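Succinate dehydrogenase subunit A (Mycolicibacterium smegmatis, PDB 7D6V) probably oxidises succinate to fumarate as the flavoprotein subunit of a membrane-bound respiratory complex, passing the electrons from its FAD to an iron-sulfur subunit. Local coordinates at residues F42-C54 against D134-I148. Residues are numbered along the deposited sequence; the frame is centred on the assembly and turned at random.
Sequences FGKAHTVMAEGGC and DRTGLEIIRTLQQKI. With FAD (flavin-adenine dinucleotide), chain D.
Val48 and Ile141 meet at the middle of this contact, where CG1 of Val48 lies 3.5 Å from CG2 of Ile141. The other branch of Ile141 runs up beside the loop: with CG1 anti to the backbone N (chi1 -165°), CD1 reaches CB of Ala45 at 3.9 Å. One turn back, Gly137 lets the loop backbone come right down onto the helix. Its CA approaches Thr47 O at 3.2 Å in a CA-H...O contact, and its N-H is hydrogen-bonded to Ala50 O. At the start of the helix, Thr136 OG1 donates a 2.5 Å hydrogen bond to Gly52 O from above the carbonyl plane, and further along, one turn past Ile141, CG of Gln145 sits over one face of the Phe42 ring, 4.0 Å from its centroid. Arg142 bends at chi2 to bring NH1 nearly straight at Gly43 O, though this bond is weak.

The loop resting on helix 136-159 carries the histidine that holds the flavin covalently, as in other succinate dehydrogenase/fumarate reductase flavoproteins: His46 NE2 is covalently joined to C8M of FAD, the former 8-methyl carbon. Next to it, Thr47 OG1 donates to phosphate oxygen O1A of FAD at 2.7 Å and accepts from the ribityl hydroxyl O4'. Ala50 packs its CB against the isoalloxazine, 3.5 Å from FAD C4X.

Further out, Ser222 OG hydrogen-bonds His46 ND1, and Leu429 of helix 427-448 touches Ala50, Cys54 and Ile140. The iron-sulfur subunit meets both segments: its Lys58 forms a salt bridge with Glu51, and its Arg143 does so with Glu139.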
loop_
_atom_site.group_PDB
_atom_site.type_symbol
_atom_site.label_atom_id
_atom_site.label_comp_id
_atom_site.label_asym_id
_atom_site.label_seq_id
_atom_site.Cartn_x
_atom_site.Cartn_y
_atom_site.Cartn_z
ATOM N N PHE A 42 5.426 -11.382 3.376
ATOM C CA PHE A 42 6.645 -10.651 3.056
ATOM C C PHE A 42 6.311 -9.270 2.501
ATOM O O PHE A 42 5.575 -9.144 1.519
ATOM C CB PHE A 42 7.475 -11.445 2.049
ATOM C CG PHE A 42 8.881 -10.950 1.887
ATOM C CD1 PHE A 42 9.535 -10.321 2.929
ATOM C CD2 PHE A 42 9.553 -11.122 0.690
ATOM C CE1 PHE A 42 10.829 -9.869 2.776
ATOM C CE2 PHE A 42 10.845 -10.675 0.534
ATOM C CZ PHE A 42 11.482 -10.046 1.578
ATOM N N GLY A 43 6.863 -8.234 3.131
ATOM C CA GLY A 43 6.627 -6.875 2.688
ATOM C C GLY A 43 5.375 -6.225 3.224
ATOM O O GLY A 43 4.945 -5.204 2.684
ATOM N N LYS A 44 4.771 -6.779 4.274
ATOM C CA LYS A 44 3.518 -6.268 4.819
ATOM C C LYS A 44 3.646 -5.899 6.294
ATOM O O LYS A 44 2.670 -5.965 7.041
ATOM C CB LYS A 44 2.393 -7.281 4.619
ATOM C CG LYS A 44 2.196 -7.704 3.180
ATOM C CD LYS A 44 0.787 -8.202 2.943
ATOM C CE LYS A 44 0.568 -8.549 1.488
ATOM N NZ LYS A 44 1.038 -7.468 0.590
ATOM N N ALA A 45 4.838 -5.504 6.724
ATOM C CA ALA A 45 5.052 -5.103 8.104
ATOM C C ALA A 45 4.476 -3.711 8.354
ATOM O O ALA A 45 4.060 -3.007 7.434
ATOM C CB ALA A 45 6.538 -5.138 8.446
ATOM N N HIS A 46 4.470 -3.312 9.627
ATOM C CA HIS A 46 3.870 -2.042 10.024
ATOM C C HIS A 46 4.574 -0.843 9.403
ATOM O O HIS A 46 4.013 0.256 9.398
ATOM C CB HIS A 46 3.878 -1.929 11.550
ATOM C CG HIS A 46 3.155 -0.731 12.079
ATOM N ND1 HIS A 46 1.805 -0.735 12.352
ATOM C CD2 HIS A 46 3.601 0.506 12.404
ATOM C CE1 HIS A 46 1.447 0.450 12.812
ATOM N NE2 HIS A 46 2.518 1.222 12.853
ATOM N N THR A 47 5.785 -1.030 8.873
ATOM C CA THR A 47 6.503 0.065 8.232
ATOM C C THR A 47 5.726 0.645 7.054
ATOM O O THR A 47 5.873 1.832 6.743
ATOM C CB THR A 47 7.886 -0.423 7.789
ATOM O OG1 THR A 47 8.593 -0.935 8.922
ATOM C CG2 THR A 47 8.700 0.701 7.173
ATOM N N VAL A 48 4.880 -0.159 6.404
ATOM C CA VAL A 48 4.126 0.312 5.245
ATOM C C VAL A 48 3.191 1.459 5.600
ATOM O O VAL A 48 2.799 2.230 4.719
ATOM C CB VAL A 48 3.315 -0.838 4.604
ATOM C CG1 VAL A 48 4.223 -1.963 4.175
ATOM C CG2 VAL A 48 2.227 -1.334 5.541
ATOM N N MET A 49 2.813 1.588 6.873
ATOM C CA MET A 49 1.809 2.565 7.269
ATOM C C MET A 49 2.371 3.969 7.448
ATOM O O MET A 49 1.590 4.923 7.508
ATOM C CB MET A 49 1.127 2.116 8.563
ATOM C CG MET A 49 0.470 0.753 8.467
ATOM S SD MET A 49 -0.405 0.287 9.969
ATOM C CE MET A 49 -1.853 1.328 9.842
ATOM N N ALA A 50 3.689 4.120 7.533
ATOM C CA ALA A 50 4.277 5.440 7.721
ATOM C C ALA A 50 4.086 6.298 6.475
ATOM O O ALA A 50 4.253 5.831 5.346
ATOM C CB ALA A 50 5.760 5.314 8.057
ATOM N N GLU A 51 3.733 7.566 6.688
ATOM C CA GLU A 51 3.423 8.484 5.597
ATOM C C GLU A 51 4.264 9.754 5.616
ATOM O O GLU A 51 3.973 10.681 4.854
ATOM C CB GLU A 51 1.940 8.865 5.621
ATOM C CG GLU A 51 0.987 7.721 5.886
ATOM C CD GLU A 51 -0.457 8.109 5.644
ATOM O OE1 GLU A 51 -1.109 8.609 6.585
ATOM O OE2 GLU A 51 -0.940 7.923 4.509
ATOM N N GLY A 52 5.292 9.829 6.452
ATOM C CA GLY A 52 6.066 11.050 6.541
ATOM C C GLY A 52 7.341 11.029 5.730
ATOM O O GLY A 52 7.302 11.109 4.499
ATOM N N GLY A 53 8.481 10.923 6.404
ATOM C CA GLY A 53 9.751 10.937 5.708
ATOM C C GLY A 53 10.859 10.435 6.604
ATOM O O GLY A 53 10.637 10.059 7.757
ATOM N N CYS A 54 12.067 10.419 6.050
ATOM C CA CYS A 54 13.272 10.041 6.775
ATOM C C CYS A 54 14.066 11.297 7.086
ATOM O O CYS A 54 14.431 12.043 6.174
ATOM C CB CYS A 54 14.132 9.074 5.963
ATOM S SG CYS A 54 13.480 7.424 5.807
ATOM N N ASP A 134 2.821 10.873 0.354
ATOM C CA ASP A 134 2.792 10.360 1.718
ATOM C C ASP A 134 2.697 8.841 1.634
ATOM O O ASP A 134 1.659 8.245 1.926
ATOM C CB ASP A 134 1.614 10.956 2.494
ATOM C CG ASP A 134 1.782 12.436 2.768
ATOM O OD1 ASP A 134 2.935 12.897 2.884
ATOM O OD2 ASP A 134 0.757 13.143 2.861
ATOM N N ARG A 135 3.811 8.214 1.241
ATOM C CA ARG A 135 3.936 6.763 1.236
ATOM C C ARG A 135 5.374 6.333 1.497
ATOM O O ARG A 135 5.827 5.327 0.943
ATOM C CB ARG A 135 3.415 6.171 -0.077
ATOM C CG ARG A 135 3.858 6.903 -1.322
ATOM C CD ARG A 135 3.296 6.246 -2.568
ATOM N NE ARG A 135 3.757 6.905 -3.786
ATOM C CZ ARG A 135 3.219 8.014 -4.281
ATOM N NH1 ARG A 135 3.701 8.546 -5.395
ATOM N NH2 ARG A 135 2.198 8.592 -3.664
ATOM N N THR A 136 6.111 7.098 2.304
ATOM C CA THR A 136 7.548 6.879 2.434
ATOM C C THR A 136 7.860 5.512 3.031
ATOM O O THR A 136 8.811 4.847 2.605
ATOM C CB THR A 136 8.168 7.992 3.278
ATOM O OG1 THR A 136 7.661 9.257 2.839
ATOM C CG2 THR A 136 9.674 7.989 3.133
ATOM N N GLY A 137 7.078 5.077 4.020
ATOM C CA GLY A 137 7.300 3.759 4.594
ATOM C C GLY A 137 7.104 2.644 3.586
ATOM O O GLY A 137 7.868 1.673 3.558
ATOM N N LEU A 138 6.079 2.770 2.741
ATOM C CA LEU A 138 5.865 1.796 1.678
ATOM C C LEU A 138 7.048 1.758 0.722
ATOM O O LEU A 138 7.499 0.677 0.326
ATOM C CB LEU A 138 4.579 2.121 0.922
ATOM C CG LEU A 138 4.286 1.259 -0.305
ATOM C CD1 LEU A 138 3.880 -0.139 0.116
ATOM C CD2 LEU A 138 3.213 1.897 -1.164
ATOM N N GLU A 139 7.569 2.927 0.347
ATOM C CA GLU A 139 8.727 2.975 -0.538
ATOM C C GLU A 139 9.933 2.301 0.100
ATOM O O GLU A 139 10.635 1.520 -0.553
ATOM C CB GLU A 139 9.046 4.426 -0.896
ATOM C CG GLU A 139 10.240 4.610 -1.815
ATOM C CD GLU A 139 9.930 4.265 -3.256
ATOM O OE1 GLU A 139 10.672 3.456 -3.845
ATOM O OE2 GLU A 139 8.946 4.803 -3.803
ATOM N N ILE A 140 10.173 2.572 1.383
ATOM C CA ILE A 140 11.320 1.991 2.075
ATOM C C ILE A 140 11.213 0.472 2.107
ATOM O O ILE A 140 12.164 -0.247 1.770
ATOM C CB ILE A 140 11.434 2.573 3.494
ATOM C CG1 ILE A 140 11.880 4.029 3.438
ATOM C CG2 ILE A 140 12.401 1.760 4.331
ATOM C CD1 ILE A 140 11.591 4.778 4.702
ATOM N N ILE A 141 10.049 -0.041 2.509
ATOM C CA ILE A 141 9.910 -1.485 2.673
ATOM C C ILE A 141 9.921 -2.190 1.318
ATOM O O ILE A 141 10.498 -3.275 1.180
ATOM C CB ILE A 141 8.656 -1.816 3.505
ATOM C CG1 ILE A 141 8.709 -3.263 3.999
ATOM C CG2 ILE A 141 7.384 -1.546 2.728
ATOM C CD1 ILE A 141 7.756 -3.555 5.129
ATOM N N ARG A 142 9.313 -1.581 0.292
ATOM C CA ARG A 142 9.375 -2.151 -1.049
ATOM C C ARG A 142 10.810 -2.219 -1.541
ATOM O O ARG A 142 11.234 -3.233 -2.106
ATOM C CB ARG A 142 8.545 -1.315 -2.020
ATOM C CG ARG A 142 7.098 -1.708 -2.133
ATOM C CD ARG A 142 6.884 -3.086 -2.725
ATOM N NE ARG A 142 5.500 -3.484 -2.498
ATOM C CZ ARG A 142 5.052 -3.972 -1.348
ATOM N NH1 ARG A 142 5.883 -4.145 -0.334
ATOM N NH2 ARG A 142 3.779 -4.294 -1.213
ATOM N N THR A 143 11.570 -1.141 -1.339
ATOM C CA THR A 143 12.952 -1.111 -1.795
ATOM C C THR A 143 13.778 -2.183 -1.101
ATOM O O THR A 143 14.560 -2.889 -1.748
ATOM C CB THR A 143 13.544 0.274 -1.548
ATOM O OG1 THR A 143 12.630 1.268 -2.022
ATOM C CG2 THR A 143 14.845 0.431 -2.281
ATOM N N LEU A 144 13.605 -2.333 0.213
ATOM C CA LEU A 144 14.369 -3.345 0.937
ATOM C C LEU A 144 13.996 -4.757 0.493
ATOM O O LEU A 144 14.878 -5.604 0.295
ATOM C CB LEU A 144 14.162 -3.173 2.438
ATOM C CG LEU A 144 14.777 -1.906 3.031
ATOM C CD1 LEU A 144 14.350 -1.737 4.471
ATOM C CD2 LEU A 144 16.287 -1.939 2.923
ATOM N N GLN A 145 12.700 -5.027 0.323
ATOM C CA GLN A 145 12.268 -6.354 -0.109
ATOM C C GLN A 145 12.786 -6.683 -1.506
ATOM O O GLN A 145 13.251 -7.804 -1.763
ATOM C CB GLN A 145 10.743 -6.427 -0.051
ATOM C CG GLN A 145 10.106 -7.496 -0.902
ATOM C CD GLN A 145 8.615 -7.293 -1.041
ATOM O OE1 GLN A 145 8.086 -6.249 -0.670
ATOM N NE2 GLN A 145 7.927 -8.291 -1.573
ATOM N N GLN A 146 12.735 -5.714 -2.420
ATOM C CA GLN A 146 13.239 -5.949 -3.765
ATOM C C GLN A 146 14.755 -6.086 -3.782
ATOM O O GLN A 146 15.299 -6.816 -4.616
ATOM C CB GLN A 146 12.777 -4.829 -4.691
ATOM C CG GLN A 146 11.296 -4.893 -4.999
ATOM C CD GLN A 146 10.749 -3.588 -5.524
ATOM O OE1 GLN A 146 11.444 -2.576 -5.548
ATOM N NE2 GLN A 146 9.493 -3.603 -5.942
ATOM N N LYS A 147 15.454 -5.414 -2.865
ATOM C CA LYS A 147 16.892 -5.621 -2.738
ATOM C C LYS A 147 17.202 -7.034 -2.259
ATOM O O LYS A 147 18.162 -7.659 -2.725
ATOM C CB LYS A 147 17.483 -4.578 -1.792
ATOM C CG LYS A 147 18.959 -4.747 -1.511
ATOM C CD LYS A 147 19.781 -4.613 -2.773
ATOM C CE LYS A 147 21.259 -4.719 -2.466
ATOM N NZ LYS A 147 22.080 -4.776 -3.700
ATOM N N ILE A 148 16.396 -7.556 -1.332
ATOM C CA ILE A 148 16.547 -8.950 -0.913
ATOM C C ILE A 148 16.351 -9.887 -2.098
ATOM O O ILE A 148 17.113 -10.847 -2.292
ATOM C CB ILE A 148 15.562 -9.282 0.225
ATOM C CG1 ILE A 148 15.803 -8.387 1.439
ATOM C CG2 ILE A 148 15.658 -10.752 0.605
ATOM C CD1 ILE A 148 16.946 -8.827 2.298
HETATM P PA FAD D . 7.940 -3.304 11.766
HETATM O O1A FAD D . 8.409 -3.239 10.361
HETATM O O2A FAD D . 6.762 -2.508 12.176
HETATM O O5B FAD D . 7.578 -4.829 12.066
HETATM C C5B FAD D . 8.432 -5.721 12.758
HETATM C C4B FAD D . 8.413 -7.082 12.082
HETATM O O4B FAD D . 8.612 -8.114 13.041
HETATM C C3B FAD D . 7.112 -7.417 11.395
HETATM O O3B FAD D . 7.437 -7.998 10.141
HETATM C C2B FAD D . 6.488 -8.480 12.260
HETATM O O2B FAD D . 5.673 -9.383 11.523
HETATM C C1B FAD D . 7.700 -9.175 12.806
HETATM N N9A FAD D . 7.389 -9.885 14.057
HETATM C C8A FAD D . 6.888 -9.352 15.171
HETATM N N7A FAD D . 6.735 -10.291 16.121
HETATM C C5A FAD D . 7.143 -11.455 15.608
HETATM C C6A FAD D . 7.251 -12.848 16.067
HETATM N N6A FAD D . 6.882 -13.205 17.307
HETATM N N1A FAD D . 7.730 -13.754 15.208
HETATM C C2A FAD D . 8.113 -13.430 13.970
HETATM N N3A FAD D . 8.041 -12.192 13.490
HETATM C C4A FAD D . 7.575 -11.181 14.246
HETATM N N1 FAD D . 7.626 6.899 11.929
HETATM C C2 FAD D . 8.123 7.948 11.244
HETATM O O2 FAD D . 9.314 8.236 11.391
HETATM N N3 FAD D . 7.393 8.693 10.414
HETATM C C4 FAD D . 6.106 8.453 10.205
HETATM O O4 FAD D . 5.449 9.158 9.429
HETATM C C4X FAD D . 5.473 7.328 10.913
HETATM N N5 FAD D . 4.175 7.029 10.745
HETATM C C5X FAD D . 3.631 5.993 11.402
HETATM C C6 FAD D . 2.291 5.697 11.216
HETATM C C7 FAD D . 1.720 4.635 11.891
HETATM C C7M FAD D . 0.270 4.306 11.700
HETATM C C8 FAD D . 2.540 3.818 12.808
HETATM C C8M FAD D . 1.921 2.665 13.541
HETATM C C9 FAD D . 3.879 4.106 12.996
HETATM C C9A FAD D . 4.448 5.168 12.324
HETATM N N10 FAD D . 5.801 5.463 12.514
HETATM C C10 FAD D . 6.337 6.544 11.811
HETATM C "C1'" FAD D . 6.631 4.660 13.403
HETATM C "C2'" FAD D . 7.512 3.733 12.573
HETATM O "O2'" FAD D . 6.801 3.280 11.423
HETATM C "C3'" FAD D . 7.939 2.496 13.341
HETATM O "O3'" FAD D . 8.773 2.897 14.419
HETATM C "C4'" FAD D . 8.724 1.553 12.444
HETATM O "O4'" FAD D . 7.906 1.129 11.362
HETATM C "C5'" FAD D . 9.205 0.318 13.180
HETATM O "O5'" FAD D . 9.732 -0.576 12.211
HETATM P P FAD D . 10.373 -1.985 12.590
HETATM O O1P FAD D . 11.151 -2.442 11.408
HETATM O O2P FAD D . 11.066 -1.881 13.901
HETATM O O3P FAD D . 9.113 -2.962 12.805
#